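DUF3248 domain-containing protein (Thermus thermophilus, PDB 2E6X) is of unknown function, a small DUF3248-family protein that assembles as a dimer of two identical subunits. Local coordinates at residues 27-32 with 63-68. Residues are numbered along the deposited sequence; the frame is centred on the assembly and turned at random.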
ATOM      1  N   VAL A  27       6.207   4.127   5.858  1.00  8.29           N
ATOM      2  CA  VAL A  27       5.265   3.235   6.522  1.00  8.95           C
ATOM      3  C   VAL A  27       3.940   3.190   5.748  1.00  9.15           C
ATOM      4  O   VAL A  27       3.403   4.221   5.310  1.00  9.07           O
ATOM      5  CB  VAL A  27       5.001   3.689   7.997  1.00  8.17           C
ATOM      6  CG1 VAL A  27       3.928   2.837   8.643  1.00  6.86           C
ATOM      7  CG2 VAL A  27       6.334   3.626   8.826  1.00  8.36           C
ATOM      8  N   VAL A  28       3.466   1.989   5.484  1.00  8.09           N
ATOM      9  CA  VAL A  28       2.163   1.839   4.851  1.00  7.69           C
ATOM     10  C   VAL A  28       1.270   1.158   5.869  1.00 10.48           C
ATOM     11  O   VAL A  28       1.626   0.088   6.436  1.00  9.19           O
ATOM     12  CB  VAL A  28       2.265   1.016   3.578  1.00 10.92           C
ATOM     13  CG1 VAL A  28       0.865   0.616   3.076  1.00  8.85           C
ATOM     14  CG2 VAL A  28       3.006   1.874   2.528  1.00 13.44           C
ATOM     15  N   ARG A  29       0.149   1.793   6.176  1.00  8.28           N
ATOM     16  CA  ARG A  29      -0.767   1.166   7.122  1.00 14.76           C
ATOM     17  C   ARG A  29      -2.004   0.742   6.357  1.00 13.28           C
ATOM     18  O   ARG A  29      -2.517   1.513   5.533  1.00 13.56           O
ATOM     19  CB  ARG A  29      -1.140   2.126   8.260  1.00 13.96           C
ATOM     20  CG  ARG A  29       0.035   2.472   9.100  1.00 16.23           C
ATOM     21  CD  ARG A  29      -0.305   3.544  10.105  1.00 11.81           C
ATOM     22  NE  ARG A  29       0.822   3.725  11.025  1.00 12.06           N
ATOM     23  CZ  ARG A  29       0.938   4.749  11.850  1.00 10.09           C
ATOM     24  NH1 ARG A  29      -0.018   5.686  11.868  1.00  8.01           N
ATOM     25  NH2 ARG A  29       2.021   4.854  12.624  1.00 12.08           N
ATOM     26  N   VAL A  30      -2.470  -0.475   6.625  1.00 14.38           N
ATOM     27  CA  VAL A  30      -3.658  -1.003   5.953  1.00 14.88           C
ATOM     28  C   VAL A  30      -4.598  -1.764   6.902  1.00 12.77           C
ATOM     29  O   VAL A  30      -4.157  -2.465   7.821  1.00 11.07           O
ATOM     30  CB  VAL A  30      -3.260  -1.933   4.786  1.00 12.15           C
ATOM     31  CG1 VAL A  30      -2.540  -3.194   5.317  1.00 12.54           C
ATOM     32  CG2 VAL A  30      -4.499  -2.344   4.018  1.00 12.47           C
ATOM     33  N   GLY A  31      -5.897  -1.621   6.678  1.00 12.32           N
ATOM     34  CA  GLY A  31      -6.862  -2.302   7.521  1.00 11.43           C
ATOM     35  C   GLY A  31      -8.244  -2.229   6.884  1.00 13.28           C
ATOM     36  O   GLY A  31      -8.411  -1.580   5.848  1.00 12.91           O
ATOM     37  N   LEU A  32      -9.215  -2.904   7.480  1.00 13.60           N
ATOM     38  CA  LEU A  32     -10.581  -2.838   6.962  1.00 18.25           C
ATOM     39  C   LEU A  32     -11.144  -1.464   7.238  1.00 17.57           C
ATOM     40  O   LEU A  32     -10.680  -0.769   8.149  1.00 15.45           O
ATOM     41  CB  LEU A  32     -11.478  -3.864   7.645  1.00 19.70           C
ATOM     42  CG  LEU A  32     -11.290  -5.321   7.241  1.00 24.46           C
ATOM     43  CD1 LEU A  32     -12.190  -6.183   8.093  1.00 23.56           C
ATOM     44  CD2 LEU A  32     -11.605  -5.485   5.750  1.00 25.00           C
ATOM     45  N   ARG A  63       7.769  -0.471   5.630  1.00  6.70           N
ATOM     46  CA  ARG A  63       7.182  -1.333   6.607  1.00  8.35           C
ATOM     47  C   ARG A  63       5.675  -1.260   6.393  1.00  8.95           C
ATOM     48  O   ARG A  63       5.080  -0.184   6.435  1.00  9.79           O
ATOM     49  CB  ARG A  63       7.516  -0.885   8.012  1.00 11.32           C
ATOM     50  CG  ARG A  63       6.783  -1.733   9.089  1.00  7.47           C
ATOM     51  CD  ARG A  63       7.307  -1.441  10.494  1.00  8.65           C
ATOM     52  NE  ARG A  63       6.473  -2.100  11.510  1.00  6.70           N
ATOM     53  CZ  ARG A  63       6.624  -3.373  11.861  1.00 10.81           C
ATOM     54  NH1 ARG A  63       7.576  -4.138  11.288  1.00  8.23           N
ATOM     55  NH2 ARG A  63       5.856  -3.881  12.812  1.00 11.79           N
ATOM     56  N   VAL A  64       5.075  -2.394   6.128  1.00  7.56           N
ATOM     57  CA  VAL A  64       3.616  -2.423   5.940  1.00  8.37           C
ATOM     58  C   VAL A  64       3.012  -2.867   7.274  1.00  8.09           C
ATOM     59  O   VAL A  64       3.451  -3.855   7.878  1.00  7.82           O
ATOM     60  CB  VAL A  64       3.213  -3.369   4.825  1.00  6.70           C
ATOM     61  CG1 VAL A  64       1.611  -3.400   4.676  1.00  6.70           C
ATOM     62  CG2 VAL A  64       3.869  -2.871   3.536  1.00  6.70           C
ATOM     63  N   GLU A  65       1.999  -2.144   7.715  1.00  7.97           N
ATOM     64  CA  GLU A  65       1.396  -2.386   9.031  1.00  9.38           C
ATOM     65  C   GLU A  65      -0.088  -2.672   8.988  1.00  8.77           C
ATOM     66  O   GLU A  65      -0.837  -1.930   8.345  1.00  7.74           O
ATOM     67  CB  GLU A  65       1.665  -1.135   9.925  1.00  9.61           C
ATOM     68  CG  GLU A  65       3.155  -0.898  10.176  1.00  8.66           C
ATOM     69  CD  GLU A  65       3.452   0.391  10.938  1.00 12.07           C
ATOM     70  OE1 GLU A  65       2.499   1.111  11.365  1.00  8.43           O
ATOM     71  OE2 GLU A  65       4.658   0.687  11.116  1.00 16.62           O
ATOM     72  N   TRP A  66      -0.531  -3.695   9.721  1.00  6.70           N
ATOM     73  CA  TRP A  66      -1.951  -4.014   9.696  1.00 10.33           C
ATOM     74  C   TRP A  66      -2.606  -3.407  10.917  1.00 11.42           C
ATOM     75  O   TRP A  66      -2.131  -3.572  12.039  1.00 13.90           O
ATOM     76  CB  TRP A  66      -2.189  -5.528   9.674  1.00 10.53           C
ATOM     77  CG  TRP A  66      -3.642  -5.849   9.601  1.00 12.32           C
ATOM     78  CD1 TRP A  66      -4.506  -6.080  10.647  1.00 10.47           C
ATOM     79  CD2 TRP A  66      -4.420  -5.912   8.414  1.00  8.00           C
ATOM     80  NE1 TRP A  66      -5.783  -6.293  10.166  1.00  9.24           N
ATOM     81  CE2 TRP A  66      -5.758  -6.188   8.799  1.00 13.66           C
ATOM     82  CE3 TRP A  66      -4.121  -5.773   7.052  1.00 12.57           C
ATOM     83  CZ2 TRP A  66      -6.794  -6.302   7.871  1.00  9.30           C
ATOM     84  CZ3 TRP A  66      -5.153  -5.887   6.132  1.00 12.06           C
ATOM     85  CH2 TRP A  66      -6.469  -6.154   6.553  1.00 10.04           C
ATOM     86  N   VAL A  67      -3.680  -2.672  10.687  1.00 12.47           N
ATOM     87  CA  VAL A  67      -4.405  -2.018  11.757  1.00 10.88           C
ATOM     88  C   VAL A  67      -5.656  -2.795  12.072  1.00 13.80           C
ATOM     89  O   VAL A  67      -6.555  -2.846  11.253  1.00 14.16           O
ATOM     90  CB  VAL A  67      -4.849  -0.621  11.324  1.00 11.95           C
ATOM     91  CG1 VAL A  67      -5.570   0.037  12.464  1.00 12.46           C
ATOM     92  CG2 VAL A  67      -3.631   0.211  10.856  1.00  8.99           C
ATOM     93  N   GLU A  68      -5.707  -3.397  13.261  1.00 14.53           N
ATOM     94  CA  GLU A  68      -6.831  -4.203  13.696  1.00 16.67           C
ATOM     95  C   GLU A  68      -8.029  -3.295  13.995  1.00 18.90           C
ATOM     96  O   GLU A  68      -7.860  -2.186  14.541  1.00 15.27           O
ATOM     97  CB  GLU A  68      -6.457  -4.968  14.977  1.00 16.96           C
ATOM     98  CG  GLU A  68      -5.213  -5.828  14.878  1.00 17.57           C
ATOM     99  CD  GLU A  68      -5.493  -7.243  14.427  1.00 22.96           C
ATOM    100  OE1 GLU A  68      -5.008  -8.175  15.128  1.00 22.63           O
ATOM    101  OE2 GLU A  68      -6.174  -7.429  13.385  1.00 18.42           O
TER
HETATM  102  O   HOH W   1      -8.680  -4.239  10.171  1.00 14.43           O
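Val28 O is gripped twice: Glu65 N donates to it at 2.6 Å, almost in line with the carbonyl, and Val64 CA adds a C-H...O contact at 3.2 Å. The same principle, one amide and one CA-H per carbonyl, recurs at Arg63 O, Glu65 O and Val30 O, so that strands 27-32 and 63-66 zip together in parallel. Where the ladder runs out, a water receives Leu32 N and donates to Val67 O. On the face that carries Val27 and Arg63, the extended chains of Arg29 and Glu65 run side by side, and Arg29 NE meets Glu65 OE1 at 3.1 Å, close to the guanidinium plane but from above the carboxylate plane. Pro43 O takes the NH2 end of the arginine, while Arg63 NE reaches Glu65 OE2 through a weak bond of 3.3 Å. Val27 CG1 presses on the carboxylate, 3.4 Å from Glu65 OE2. A leucine at Glu65 removes the carboxylate that Arg29 NE and Arg63 NE share, which would probably loosen this salt-bridge network. On the reverse face, Trp66 CG stands anti to the backbone N (chi1 -178°), laying the indole over strand 27-32: Val30 O sits above one face, and Gly31 CA makes a CH-pi contact on it, 4.0 Å from the six-membered ring's centroid. Val30 CG1 touches Trp66 CE3 at 3.5 Å. Val57 and Glu50 of the second subunit pack on Val64 and Trp66, whereas helix 36-41 contacts Arg29 and Val67. Neighbouring parallel strands joined through helices 36-41 and 50-58 form a beta-alpha-beta crossover, here within a three-stranded mixed sheet.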